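PDB 4O8V: probable alginate O-acetylase AlgJ from Pseudomonas putida, which probably adds acetyl groups to the O-2 and O-3 positions of mannuronate residues in alginate, acting with AlgI and AlgF at the inner membrane. Local coordinates for residues G14-L19 with T69-K74; D22-P27 with V61-R66; Q55-I60 with F98-M103; H247-P252 with W272-R277. All coordinates share one frame; numbering follows the deposited sequence.

Contact 1 (G14-L19 with T69-K74)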
loop_
_atom_site.group_PDB
_atom_site.type_symbol
_atom_site.label_atom_id
_atom_site.label_comp_id
_atom_site.label_asym_id
_atom_site.label_seq_id
_atom_site.Cartn_x
_atom_site.Cartn_y
_atom_site.Cartn_z
ATOM N N GLY A 14 -17.345 -12.426 5.407
ATOM C CA GLY A 14 -16.584 -13.637 5.659
ATOM C C GLY A 14 -17.083 -14.371 6.897
ATOM O O GLY A 14 -18.174 -14.075 7.396
ATOM N N ARG A 15 -16.305 -15.338 7.379
ATOM C CA ARG A 15 -16.644 -16.068 8.614
ATOM C C ARG A 15 -16.232 -15.278 9.836
ATOM O O ARG A 15 -15.401 -14.382 9.727
ATOM C CB ARG A 15 -15.952 -17.435 8.667
ATOM C CG ARG A 15 -16.317 -18.396 7.561
ATOM C CD ARG A 15 -15.787 -19.802 7.883
ATOM N NE ARG A 15 -14.367 -19.754 8.212
ATOM C CZ ARG A 15 -13.836 -20.232 9.334
ATOM N NH1 ARG A 15 -14.605 -20.824 10.234
ATOM N NH2 ARG A 15 -12.531 -20.116 9.549
ATOM N N ASP A 16 -16.797 -15.623 11.001
ATOM C CA ASP A 16 -16.356 -15.050 12.280
ATOM C C ASP A 16 -16.394 -13.512 12.278
ATOM O O ASP A 16 -15.513 -12.853 12.863
ATOM C CB ASP A 16 -14.928 -15.536 12.641
ATOM C CG ASP A 16 -14.897 -16.982 13.144
ATOM O OD1 ASP A 16 -15.952 -17.665 13.112
ATOM O OD2 ASP A 16 -13.809 -17.440 13.572
ATOM N N GLN A 17 -17.420 -12.948 11.639
ATOM C CA GLN A 17 -17.612 -11.494 11.567
ATOM C C GLN A 17 -16.412 -10.759 10.913
ATOM O O GLN A 17 -16.107 -9.614 11.250
ATOM C CB GLN A 17 -17.909 -10.905 12.971
ATOM C CG GLN A 17 -19.177 -11.503 13.646
ATOM C CD GLN A 17 -19.899 -10.550 14.615
ATOM O OE1 GLN A 17 -19.293 -9.928 15.494
ATOM N NE2 GLN A 17 -21.223 -10.461 14.465
ATOM N N TRP A 18 -15.759 -11.416 9.953
ATOM C CA TRP A 18 -14.758 -10.745 9.100
ATOM C C TRP A 18 -15.474 -10.095 7.898
ATOM O O TRP A 18 -16.458 -10.642 7.400
ATOM C CB TRP A 18 -13.713 -11.756 8.603
ATOM C CG TRP A 18 -12.601 -12.008 9.589
ATOM C CD1 TRP A 18 -12.670 -12.697 10.779
ATOM C CD2 TRP A 18 -11.262 -11.554 9.466
ATOM N NE1 TRP A 18 -11.439 -12.666 11.412
ATOM C CE2 TRP A 18 -10.559 -11.989 10.608
ATOM C CE3 TRP A 18 -10.577 -10.819 8.486
ATOM C CZ2 TRP A 18 -9.200 -11.692 10.810
ATOM C CZ3 TRP A 18 -9.230 -10.537 8.686
ATOM C CH2 TRP A 18 -8.561 -10.973 9.834
ATOM N N LEU A 19 -14.962 -8.959 7.434
ATOM C CA LEU A 19 -15.488 -8.257 6.260
ATOM C C LEU A 19 -14.374 -8.091 5.249
ATOM O O LEU A 19 -13.248 -7.879 5.640
ATOM C CB LEU A 19 -16.011 -6.880 6.641
ATOM C CG LEU A 19 -17.067 -6.851 7.733
ATOM C CD1 LEU A 19 -17.406 -5.382 8.054
ATOM C CD2 LEU A 19 -18.293 -7.600 7.257
ATOM N N THR A 69 -7.440 -16.075 3.785
ATOM C CA THR A 69 -8.372 -16.945 3.056
ATOM C C THR A 69 -9.191 -17.824 3.988
ATOM O O THR A 69 -10.275 -18.307 3.621
ATOM C CB THR A 69 -7.646 -17.871 2.069
ATOM O OG1 THR A 69 -6.782 -18.752 2.794
ATOM C CG2 THR A 69 -6.820 -17.063 1.097
ATOM N N GLU A 70 -8.687 -18.030 5.200
ATOM C CA GLU A 70 -9.362 -18.933 6.119
ATOM C C GLU A 70 -10.639 -18.298 6.665
ATOM O O GLU A 70 -11.468 -18.986 7.262
ATOM C CB GLU A 70 -8.428 -19.356 7.270
ATOM C CG GLU A 70 -8.002 -18.240 8.214
ATOM C CD GLU A 70 -6.627 -17.654 7.852
ATOM O OE1 GLU A 70 -6.323 -17.514 6.644
ATOM O OE2 GLU A 70 -5.848 -17.353 8.784
ATOM N N TYR A 71 -10.805 -16.995 6.453
ATOM C CA TYR A 71 -12.022 -16.320 6.908
ATOM C C TYR A 71 -12.944 -15.959 5.750
ATOM O O TYR A 71 -13.920 -15.241 5.932
ATOM C CB TYR A 71 -11.673 -15.067 7.727
ATOM C CG TYR A 71 -10.985 -15.418 9.029
ATOM C CD1 TYR A 71 -11.593 -16.258 9.950
ATOM C CD2 TYR A 71 -9.719 -14.918 9.328
ATOM C CE1 TYR A 71 -10.966 -16.593 11.140
ATOM C CE2 TYR A 71 -9.076 -15.252 10.512
ATOM C CZ TYR A 71 -9.706 -16.093 11.408
ATOM O OH TYR A 71 -9.090 -16.424 12.595
ATOM N N LEU A 72 -12.641 -16.475 4.562
ATOM C CA LEU A 72 -13.583 -16.382 3.453
ATOM C C LEU A 72 -14.893 -17.070 3.793
ATOM O O LEU A 72 -14.933 -18.148 4.421
ATOM C CB LEU A 72 -12.989 -16.976 2.179
ATOM C CG LEU A 72 -11.826 -16.131 1.656
ATOM C CD1 LEU A 72 -11.253 -16.763 0.413
ATOM C CD2 LEU A 72 -12.278 -14.695 1.373
ATOM N N GLY A 73 -15.984 -16.437 3.387
ATOM C CA GLY A 73 -17.299 -17.018 3.596
ATOM C C GLY A 73 -17.755 -17.786 2.374
ATOM O O GLY A 73 -16.963 -18.474 1.732
ATOM N N LYS A 74 -19.043 -17.670 2.059
ATOM C CA LYS A 74 -19.612 -18.303 0.879
ATOM C C LYS A 74 -18.989 -17.774 -0.415
ATOM O O LYS A 74 -18.520 -18.556 -1.245
ATOM C CB LYS A 74 -21.137 -18.108 0.862
HETATM O O HOH W 1 -11.526 -16.433 14.559
#
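Trp-18 and Tyr-71 form an offset stack, with the five-membered ring of the indole 3.8 Å from the phenol ring, centroid to centroid, and the planes 10° apart. Trp-18 NE1 stands over the centre of the tyrosine ring, while Tyr-71 CD2 comes to 3.3 Å from Trp-18 CE2. Tyr-71 CB adds a CH-pi contact over the indole. The phenol thus has the indole over one face and Glu-70 CG near the rim of the other; the Glu-70 carboxylate itself pairs with Lys-110.

Among the polar contacts, Arg-15 grips a single oxygen with two nitrogens: NE is 3.1 Å and NH2 2.8 Å from Glu-70 O, which lies almost in the guanidinium plane. A bend at chi3 (-52°) places NE for this side-on hold. Arg-15 N also donates to Tyr-71 O at 2.8 Å, from above the carbonyl plane. A water bridges Asp-16 OD2 and Tyr-71 OH.

The contact ties the turn of the beta hairpin made by strands 11-13 and 19-21 to the loop between helices 64-67 and 84-94, with Tyr-68 also meeting the Trp-18 ring.

Contact 2 (D22-P27 with V61-R66)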
loop_
_atom_site.group_PDB
_atom_site.type_symbol
_atom_site.label_atom_id
_atom_site.label_comp_id
_atom_site.label_asym_id
_atom_site.label_seq_id
_atom_site.Cartn_x
_atom_site.Cartn_y
_atom_site.Cartn_z
ATOM N N ASP A 22 -15.089 -5.749 -1.683
ATOM C CA ASP A 22 -15.434 -6.509 -2.888
ATOM C C ASP A 22 -14.487 -6.157 -4.042
ATOM O O ASP A 22 -14.497 -6.819 -5.074
ATOM C CB ASP A 22 -16.914 -6.318 -3.282
ATOM C CG ASP A 22 -17.197 -4.987 -3.929
ATOM O OD1 ASP A 22 -16.483 -3.993 -3.664
ATOM O OD2 ASP A 22 -18.162 -4.938 -4.718
ATOM N N GLU A 23 -13.629 -5.154 -3.846
ATOM C CA GLU A 23 -12.605 -4.834 -4.844
ATOM C C GLU A 23 -11.550 -5.944 -4.903
ATOM O O GLU A 23 -10.792 -6.049 -5.874
ATOM C CB GLU A 23 -11.955 -3.474 -4.542
ATOM C CG GLU A 23 -12.917 -2.300 -4.632
ATOM C CD GLU A 23 -12.258 -0.951 -4.335
ATOM O OE1 GLU A 23 -11.129 -0.916 -3.801
ATOM O OE2 GLU A 23 -12.876 0.085 -4.640
ATOM N N GLU A 24 -11.513 -6.779 -3.866
ATOM C CA GLU A 24 -10.623 -7.932 -3.851
ATOM C C GLU A 24 -11.324 -9.161 -4.419
ATOM O O GLU A 24 -10.741 -10.244 -4.482
ATOM C CB GLU A 24 -10.118 -8.204 -2.420
ATOM C CG GLU A 24 -9.019 -7.210 -1.995
ATOM C CD GLU A 24 -8.592 -7.333 -0.539
ATOM O OE1 GLU A 24 -9.078 -8.244 0.176
ATOM O OE2 GLU A 24 -7.757 -6.507 -0.095
ATOM N N PHE A 25 -12.584 -8.986 -4.827
ATOM C CA PHE A 25 -13.402 -10.092 -5.337
ATOM C C PHE A 25 -13.880 -9.894 -6.778
ATOM O O PHE A 25 -13.900 -10.836 -7.575
ATOM C CB PHE A 25 -14.649 -10.293 -4.466
ATOM C CG PHE A 25 -14.372 -10.893 -3.124
ATOM C CD1 PHE A 25 -13.686 -10.175 -2.167
ATOM C CD2 PHE A 25 -14.839 -12.165 -2.807
ATOM C CE1 PHE A 25 -13.432 -10.730 -0.907
ATOM C CE2 PHE A 25 -14.597 -12.722 -1.551
ATOM C CZ PHE A 25 -13.884 -12.004 -0.606
ATOM N N LYS A 26 -14.322 -8.677 -7.088
ATOM C CA LYS A 26 -15.117 -8.423 -8.297
ATOM C C LYS A 26 -14.290 -8.565 -9.572
ATOM O O LYS A 26 -13.118 -8.199 -9.599
ATOM C CB LYS A 26 -15.736 -7.015 -8.248
ATOM C CG LYS A 26 -14.702 -5.877 -8.342
ATOM C CD LYS A 26 -15.332 -4.485 -8.286
ATOM C CE LYS A 26 -16.151 -4.308 -7.015
ATOM N NZ LYS A 26 -16.638 -2.914 -6.774
ATOM N N PRO A 27 -14.898 -9.113 -10.631
ATOM C CA PRO A 27 -14.246 -9.027 -11.942
ATOM C C PRO A 27 -14.249 -7.586 -12.418
ATOM O O PRO A 27 -15.061 -6.796 -11.938
ATOM C CB PRO A 27 -15.124 -9.905 -12.832
ATOM C CG PRO A 27 -16.469 -9.864 -12.185
ATOM C CD PRO A 27 -16.206 -9.790 -10.703
ATOM N N VAL A 61 1.089 -4.373 -1.789
ATOM C CA VAL A 61 0.409 -4.915 -0.600
ATOM C C VAL A 61 -0.530 -6.045 -1.004
ATOM O O VAL A 61 -1.395 -5.868 -1.844
ATOM C CB VAL A 61 -0.399 -3.839 0.140
ATOM C CG1 VAL A 61 -0.899 -4.383 1.509
ATOM C CG2 VAL A 61 0.467 -2.595 0.349
ATOM N N PRO A 62 -0.352 -7.224 -0.408
ATOM C CA PRO A 62 -1.256 -8.313 -0.782
ATOM C C PRO A 62 -2.683 -8.037 -0.317
ATOM O O PRO A 62 -2.877 -7.307 0.663
ATOM C CB PRO A 62 -0.664 -9.523 -0.060
ATOM C CG PRO A 62 0.071 -8.955 1.104
ATOM C CD PRO A 62 0.646 -7.636 0.586
ATOM N N ALA A 63 -3.658 -8.612 -1.017
ATOM C CA ALA A 63 -5.067 -8.456 -0.663
ATOM C C ALA A 63 -5.338 -9.092 0.696
ATOM O O ALA A 63 -4.761 -10.131 1.025
ATOM C CB ALA A 63 -5.944 -9.081 -1.717
ATOM N N LYS A 64 -6.227 -8.482 1.475
ATOM C CA LYS A 64 -6.593 -9.078 2.751
ATOM C C LYS A 64 -7.207 -10.452 2.502
ATOM O O LYS A 64 -6.970 -11.404 3.263
ATOM C CB LYS A 64 -7.567 -8.190 3.525
ATOM C CG LYS A 64 -7.867 -8.729 4.927
ATOM C CD LYS A 64 -8.607 -7.728 5.780
ATOM C CE LYS A 64 -10.063 -8.053 5.866
ATOM N NZ LYS A 64 -10.765 -7.156 6.831
ATOM N N ALA A 65 -7.968 -10.570 1.412
ATOM C CA ALA A 65 -8.605 -11.846 1.061
ATOM C C ALA A 65 -7.604 -12.944 0.721
ATOM O O ALA A 65 -7.930 -14.120 0.780
ATOM C CB ALA A 65 -9.563 -11.657 -0.099
ATOM N N ARG A 66 -6.399 -12.561 0.327
ATOM C CA ARG A 66 -5.340 -13.523 0.020
ATOM C C ARG A 66 -4.604 -13.943 1.287
ATOM O O ARG A 66 -4.202 -15.090 1.420
ATOM C CB ARG A 66 -4.329 -12.923 -0.993
ATOM C CG ARG A 66 -3.199 -13.873 -1.371
ATOM C CD ARG A 66 -2.210 -13.262 -2.398
ATOM N NE ARG A 66 -2.867 -12.596 -3.528
ATOM C CZ ARG A 66 -3.443 -13.222 -4.550
ATOM N NH1 ARG A 66 -3.499 -14.556 -4.585
ATOM N NH2 ARG A 66 -3.994 -12.513 -5.535
#
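Glu-24 meets the N-terminus of helix 64-67 with its carboxylate, which accepts from N-H groups of the helix's first turn although it comes from a distant part of the chain. Ala-63, at the N-cap position, has no polar side chain of its own to do this.

Two hydrogen bonds carry the contact. Lys-64 N donates to Glu-24 OE2 at 3.0 Å and Ala-65 N to Glu-24 OE1 at 2.9 Å; each donor stands a little over 40° out of the carboxylate plane. With chi2 at 174°, Glu-24 reaches across extended beyond CG. The group is buried, and the positive end of the helix dipole would be expected to favour its charged form. An alanine here would probably leave the N-H groups of Lys-64 and Ala-65 without these acceptors and open a gap beside Ala-63 CB, where Glu-24 CG and CD now pack.

Lys-64 NZ stays 7.0 Å from Glu-24 OE1 and turns instead to the backbone oxygens of Leu-19, Leu-117 and Asp-120, the last an active-site residue by similarity. Arg-277 makes a long, weak ion pair with Glu-24.

Apolar packing lies alongside these bonds. Ala-63 CB is 3.6 Å from Glu-24 CG, and Phe-20 of strand 19-21 also touches Ala-65. Phe-25 CE1 approaches Ala-65 CB to 4.1 Å.

Contact 3 (Q55-I60 with F98-M103)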
loop_
_atom_site.group_PDB
_atom_site.type_symbol
_atom_site.label_atom_id
_atom_site.label_comp_id
_atom_site.label_asym_id
_atom_site.label_seq_id
_atom_site.Cartn_x
_atom_site.Cartn_y
_atom_site.Cartn_z
ATOM N N GLN A 55 15.671 6.215 -6.541
ATOM C CA GLN A 55 15.424 4.784 -6.670
ATOM C C GLN A 55 14.021 4.437 -6.194
ATOM O O GLN A 55 13.621 4.780 -5.076
ATOM C CB GLN A 55 16.447 3.967 -5.872
ATOM C CG GLN A 55 17.862 4.028 -6.419
ATOM C CD GLN A 55 18.017 3.288 -7.739
ATOM O OE1 GLN A 55 17.177 2.463 -8.109
ATOM N NE2 GLN A 55 19.097 3.578 -8.454
ATOM N N LEU A 56 13.279 3.745 -7.048
ATOM C CA LEU A 56 11.926 3.319 -6.707
ATOM C C LEU A 56 11.931 1.981 -6.003
ATOM O O LEU A 56 12.547 1.031 -6.483
ATOM C CB LEU A 56 11.068 3.213 -7.955
ATOM C CG LEU A 56 9.665 2.625 -7.731
ATOM C CD1 LEU A 56 8.839 3.447 -6.717
ATOM C CD2 LEU A 56 8.943 2.483 -9.069
ATOM N N VAL A 57 11.245 1.922 -4.872
ATOM C CA VAL A 57 10.974 0.654 -4.216
ATOM C C VAL A 57 9.449 0.509 -4.158
ATOM O O VAL A 57 8.749 1.208 -3.397
ATOM C CB VAL A 57 11.578 0.572 -2.806
ATOM C CG1 VAL A 57 11.242 -0.792 -2.167
ATOM C CG2 VAL A 57 13.069 0.803 -2.824
ATOM N N LEU A 58 8.931 -0.367 -5.010
ATOM C CA LEU A 58 7.496 -0.588 -5.108
ATOM C C LEU A 58 7.089 -1.534 -3.998
ATOM O O LEU A 58 7.729 -2.565 -3.822
ATOM C CB LEU A 58 7.128 -1.163 -6.480
ATOM C CG LEU A 58 5.646 -1.429 -6.755
ATOM C CD1 LEU A 58 4.834 -0.117 -6.719
ATOM C CD2 LEU A 58 5.492 -2.121 -8.115
ATOM N N ALA A 59 6.033 -1.178 -3.264
ATOM C CA ALA A 59 5.568 -1.996 -2.138
ATOM C C ALA A 59 4.177 -2.535 -2.464
ATOM O O ALA A 59 3.157 -1.869 -2.230
ATOM C CB ALA A 59 5.555 -1.199 -0.860
ATOM N N ILE A 60 4.146 -3.728 -3.054
ATOM C CA ILE A 60 2.869 -4.324 -3.479
ATOM C C ILE A 60 2.199 -4.949 -2.250
ATOM O O ILE A 60 2.701 -5.926 -1.712
ATOM C CB ILE A 60 3.072 -5.405 -4.582
ATOM C CG1 ILE A 60 3.740 -4.808 -5.828
ATOM C CG2 ILE A 60 1.712 -6.053 -4.974
ATOM C CD1 ILE A 60 4.239 -5.896 -6.793
ATOM N N PHE A 98 11.845 -2.626 -8.895
ATOM C CA PHE A 98 12.214 -3.331 -7.663
ATOM C C PHE A 98 11.032 -3.431 -6.701
ATOM O O PHE A 98 10.550 -2.407 -6.191
ATOM C CB PHE A 98 13.389 -2.613 -7.005
ATOM C CG PHE A 98 13.928 -3.296 -5.783
ATOM C CD1 PHE A 98 14.308 -4.628 -5.822
ATOM C CD2 PHE A 98 14.083 -2.595 -4.600
ATOM C CE1 PHE A 98 14.825 -5.257 -4.691
ATOM C CE2 PHE A 98 14.613 -3.212 -3.475
ATOM C CZ PHE A 98 14.973 -4.549 -3.520
ATOM N N ALA A 99 10.577 -4.656 -6.440
ATOM C CA ALA A 99 9.362 -4.877 -5.648
ATOM C C ALA A 99 9.559 -6.036 -4.680
ATOM O O ALA A 99 9.286 -7.192 -5.011
ATOM C CB ALA A 99 8.151 -5.147 -6.558
ATOM N N PRO A 100 10.047 -5.726 -3.478
ATOM C CA PRO A 100 10.281 -6.761 -2.463
ATOM C C PRO A 100 9.003 -7.506 -2.095
ATOM O O PRO A 100 7.908 -6.943 -2.093
ATOM C CB PRO A 100 10.815 -5.964 -1.267
ATOM C CG PRO A 100 11.413 -4.710 -1.895
ATOM C CD PRO A 100 10.477 -4.389 -3.026
ATOM N N ASP A 101 9.150 -8.785 -1.777
ATOM C CA ASP A 101 7.983 -9.586 -1.431
ATOM C C ASP A 101 7.476 -9.279 -0.027
ATOM O O ASP A 101 8.198 -9.453 0.950
ATOM C CB ASP A 101 8.314 -11.068 -1.550
ATOM C CG ASP A 101 7.110 -11.944 -1.238
ATOM O OD1 ASP A 101 6.241 -12.112 -2.115
ATOM O OD2 ASP A 101 7.024 -12.430 -0.104
ATOM N N LEU A 102 6.238 -8.809 0.073
ATOM C CA LEU A 102 5.645 -8.502 1.379
ATOM C C LEU A 102 4.723 -9.623 1.870
ATOM O O LEU A 102 4.440 -9.742 3.071
ATOM C CB LEU A 102 4.863 -7.199 1.327
ATOM C CG LEU A 102 5.656 -5.950 0.938
ATOM C CD1 LEU A 102 4.702 -4.766 0.981
ATOM C CD2 LEU A 102 6.836 -5.741 1.885
HETATM N N MSE A 103 4.235 -10.434 0.940
HETATM C CA MSE A 103 3.318 -11.515 1.303
HETATM C C MSE A 103 3.963 -12.552 2.243
HETATM O O MSE A 103 3.380 -12.892 3.272
HETATM C CB MSE A 103 2.805 -12.200 0.039
HETATM C CG MSE A 103 2.249 -13.578 0.250
HETATM SE SE MSE A 103 0.351 -13.385 0.498
HETATM O O HOH W 2 12.570 0.158 -9.151
HETATM O O HOH W 3 6.633 -5.078 -3.498
HETATM O O HOH W 4 4.937 -7.361 -2.133
#
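Phe-98 presents its ring edge to Val-57, whose CG2 lies near the ring plane at 4.0 Å from Phe-98 CD2; Leu-56 O is also at that ring's edge. Over one face of the phenyl, toward the rim, comes CG of Pro-100. The phenylalanine CG is anti to the backbone N (chi1 -176°), and the side chain runs side by side with Val-57, pointing the same way. Val-57 crosses Pro-100 at about a right angle, its CG1 3.8 Å from Pro-100 CD, so the valine touches both the phenyl edge and the proline ring.

Further along, Ala-99 CB touches Leu-58 CB and Ile-60 CD1, and Leu-102 CD1 packs on Ala-59 CB at 4.1 Å.

The two backbones run in roughly the same direction, 32° apart, but only one direct hydrogen bond joins them: Leu-58 N donates to Phe-98 O at 2.9 Å, nearly along the C=O axis. Ala-99 CA supports it with a CA-H...O contact of 3.4 Å to Leu-58 O. Three waters add bridges between the backbones. One joins Leu-56 O and Phe-98 N; the second accepts from Ile-60 N beside Leu-58 O, the third from Leu-102 N beside Ile-60 O, and both lie close to Pro-100 O.

Segment 98-103 thus runs beside strand 55-61, an outermost strand of the parallel sheet, which pairs on its other side with strand 269-275. Helix 84-94 packs against Leu-58 and Ile-60 through Phe-88, helix 125-141 meets Val-57, Ala-59 and Pro-100, and Asp-101 caps Ala-104 N at the start of helix 103-109.

Contact 4 (H247-P252 with W272-R277)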
loop_
_atom_site.group_PDB
_atom_site.type_symbol
_atom_site.label_atom_id
_atom_site.label_comp_id
_atom_site.label_asym_id
_atom_site.label_seq_id
_atom_site.Cartn_x
_atom_site.Cartn_y
_atom_site.Cartn_z
ATOM N N HIS A 247 -7.847 8.151 -3.418
ATOM C CA HIS A 247 -7.643 8.392 -4.843
ATOM C C HIS A 247 -6.860 7.261 -5.497
ATOM O O HIS A 247 -6.419 7.381 -6.632
ATOM C CB HIS A 247 -6.910 9.718 -5.064
ATOM C CG HIS A 247 -7.577 10.886 -4.408
ATOM N ND1 HIS A 247 -8.743 11.442 -4.891
ATOM C CD2 HIS A 247 -7.251 11.594 -3.301
ATOM C CE1 HIS A 247 -9.104 12.444 -4.110
ATOM N NE2 HIS A 247 -8.217 12.556 -3.139
ATOM N N GLY A 248 -6.685 6.166 -4.773
ATOM C CA GLY A 248 -5.893 5.065 -5.281
ATOM C C GLY A 248 -4.417 5.391 -5.203
ATOM O O GLY A 248 -4.035 6.448 -4.716
ATOM N N PRO A 249 -3.576 4.459 -5.655
ATOM C CA PRO A 249 -2.118 4.537 -5.509
ATOM C C PRO A 249 -1.416 5.344 -6.605
ATOM O O PRO A 249 -0.290 5.817 -6.370
ATOM C CB PRO A 249 -1.695 3.064 -5.574
ATOM C CG PRO A 249 -2.726 2.437 -6.463
ATOM C CD PRO A 249 -4.026 3.117 -6.086
ATOM N N LEU A 250 -2.058 5.525 -7.761
ATOM C CA LEU A 250 -1.381 6.163 -8.910
ATOM C C LEU A 250 -1.463 7.696 -8.879
ATOM O O LEU A 250 -0.442 8.380 -9.055
ATOM C CB LEU A 250 -1.961 5.642 -10.240
ATOM C CG LEU A 250 -1.315 6.294 -11.477
ATOM C CD1 LEU A 250 0.184 5.962 -11.551
ATOM C CD2 LEU A 250 -2.032 5.846 -12.743
ATOM N N LEU A 251 -2.662 8.240 -8.660
ATOM C CA LEU A 251 -2.846 9.694 -8.666
ATOM C C LEU A 251 -1.932 10.427 -7.670
ATOM O O LEU A 251 -1.355 11.462 -8.010
ATOM C CB LEU A 251 -4.318 10.058 -8.408
ATOM C CG LEU A 251 -5.168 10.347 -9.656
ATOM C CD1 LEU A 251 -5.018 9.248 -10.683
ATOM C CD2 LEU A 251 -6.642 10.532 -9.299
ATOM N N PRO A 252 -1.785 9.911 -6.435
ATOM C CA PRO A 252 -0.812 10.589 -5.578
ATOM C C PRO A 252 0.621 10.508 -6.101
ATOM O O PRO A 252 1.380 11.445 -5.841
ATOM C CB PRO A 252 -0.928 9.839 -4.235
ATOM C CG PRO A 252 -2.286 9.271 -4.241
ATOM C CD PRO A 252 -2.526 8.876 -5.693
ATOM N N TRP A 272 6.864 3.302 -2.821
ATOM C CA TRP A 272 5.552 3.459 -3.448
ATOM C C TRP A 272 4.650 2.294 -3.041
ATOM O O TRP A 272 4.815 1.174 -3.528
ATOM C CB TRP A 272 5.686 3.494 -4.965
ATOM C CG TRP A 272 4.421 3.834 -5.685
ATOM C CD1 TRP A 272 3.219 4.213 -5.133
ATOM C CD2 TRP A 272 4.227 3.847 -7.112
ATOM N NE1 TRP A 272 2.301 4.460 -6.125
ATOM C CE2 TRP A 272 2.888 4.234 -7.347
ATOM C CE3 TRP A 272 5.050 3.562 -8.201
ATOM C CZ2 TRP A 272 2.352 4.355 -8.644
ATOM C CZ3 TRP A 272 4.524 3.677 -9.489
ATOM C CH2 TRP A 272 3.183 4.070 -9.695
ATOM N N GLU A 273 3.711 2.579 -2.150
ATOM C CA GLU A 273 2.780 1.572 -1.643
ATOM C C GLU A 273 1.573 1.459 -2.588
ATOM O O GLU A 273 0.889 2.445 -2.893
ATOM C CB GLU A 273 2.374 1.922 -0.209
ATOM C CG GLU A 273 1.155 1.169 0.290
ATOM C CD GLU A 273 -0.120 2.001 0.204
ATOM O OE1 GLU A 273 -0.119 3.173 0.668
ATOM O OE2 GLU A 273 -1.139 1.477 -0.299
ATOM N N PHE A 274 1.351 0.242 -3.082
ATOM C CA PHE A 274 0.446 -0.028 -4.198
ATOM C C PHE A 274 -0.261 -1.361 -3.917
ATOM O O PHE A 274 0.275 -2.428 -4.217
ATOM C CB PHE A 274 1.243 -0.080 -5.525
ATOM C CG PHE A 274 0.401 0.076 -6.775
ATOM C CD1 PHE A 274 -0.717 -0.722 -6.996
ATOM C CD2 PHE A 274 0.736 1.040 -7.745
ATOM C CE1 PHE A 274 -1.478 -0.579 -8.170
ATOM C CE2 PHE A 274 -0.031 1.203 -8.907
ATOM C CZ PHE A 274 -1.146 0.395 -9.116
ATOM N N PRO A 275 -1.452 -1.314 -3.312
ATOM C CA PRO A 275 -2.143 -2.566 -2.992
ATOM C C PRO A 275 -2.543 -3.337 -4.269
ATOM O O PRO A 275 -2.911 -2.713 -5.267
ATOM C CB PRO A 275 -3.388 -2.098 -2.210
ATOM C CG PRO A 275 -2.995 -0.719 -1.668
ATOM C CD PRO A 275 -2.178 -0.131 -2.819
ATOM N N GLU A 276 -2.474 -4.664 -4.241
ATOM C CA GLU A 276 -2.628 -5.437 -5.475
ATOM C C GLU A 276 -3.966 -5.219 -6.198
ATOM O O GLU A 276 -4.001 -5.198 -7.425
ATOM C CB GLU A 276 -2.417 -6.933 -5.201
ATOM C CG GLU A 276 -3.493 -7.590 -4.344
ATOM C CD GLU A 276 -3.489 -9.115 -4.423
ATOM O OE1 GLU A 276 -4.072 -9.680 -5.377
ATOM O OE2 GLU A 276 -2.934 -9.757 -3.514
ATOM N N ARG A 277 -5.056 -5.020 -5.455
ATOM C CA ARG A 277 -6.377 -4.940 -6.065
ATOM C C ARG A 277 -6.547 -3.743 -7.003
ATOM O O ARG A 277 -7.480 -3.717 -7.792
ATOM C CB ARG A 277 -7.469 -4.886 -4.987
ATOM C CG ARG A 277 -7.597 -3.525 -4.267
ATOM C CD ARG A 277 -8.618 -3.660 -3.123
ATOM N NE ARG A 277 -9.032 -2.402 -2.497
ATOM C CZ ARG A 277 -8.539 -1.961 -1.341
ATOM N NH1 ARG A 277 -7.590 -2.654 -0.724
ATOM N NH2 ARG A 277 -8.979 -0.826 -0.810
#
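Pro-249 lays its CG almost exactly over the centre of the Phe-274 ring, 3.5 Å from the centroid and 6° off the normal, a close CH-pi contact. Both Phe-274 and Trp-272 have CG anti to the backbone N, which carries the two rings off the same face of the strand toward 247-252; Phe-274 CD2 lies over one face of the indole, toward its rim. Trp-272 NE1 donates to Pro-249 O at 2.9 Å. The oxygen is close to the indole plane, whereas the nitrogen stands 47° out of the carbonyl plane.

The pairing joins the entry to helix 250-257 to strand 269-275, an inner strand of the parallel sheet in this alpha/beta SGNH hydrolase-like domain. Glu-273, which lies between the two aromatics in sequence, instead sends its carboxylate to Thr-217 and Ser-220, which flank the nucleophile assigned by similarity, Ser-218.

A phenylalanine in place of Trp-272 would probably leave Pro-249 O without its indole N-H partner. The six-membered part of the indole meets Leu-250 at its edge: chi1 puts the leucine CG anti to the backbone N, and chi2 (63°) then turns CD1 to 4.0 Å from Trp-272 CZ2. Pro-249 CB, for its part, approaches Pro-275 CD to 4.2 Å.

How the contacts relate
From the N terminus, segment 14-19 opens contact 1 and 22-27 opens contact 2. Contact 2 closes first, at 61-66, and is nested inside the loop that contact 1 closes at 69-74; Leu-72 and Phe-25 touch where the two meet. Contact 3 starts within both loops, at 55-60, but closes later, at 98-103, and so crosses each of them. Contact 4, joining 247-252 to 272-277, follows the other three in series. Its strand returns to the sheet beside 55-61, where backbone bonds connect it with contact 3, while the Arg-66 to Glu-276 salt bridge ties it to contact 2. The N-terminal hairpin is thereby linked, through helix 64-67, to the central parallel sheet.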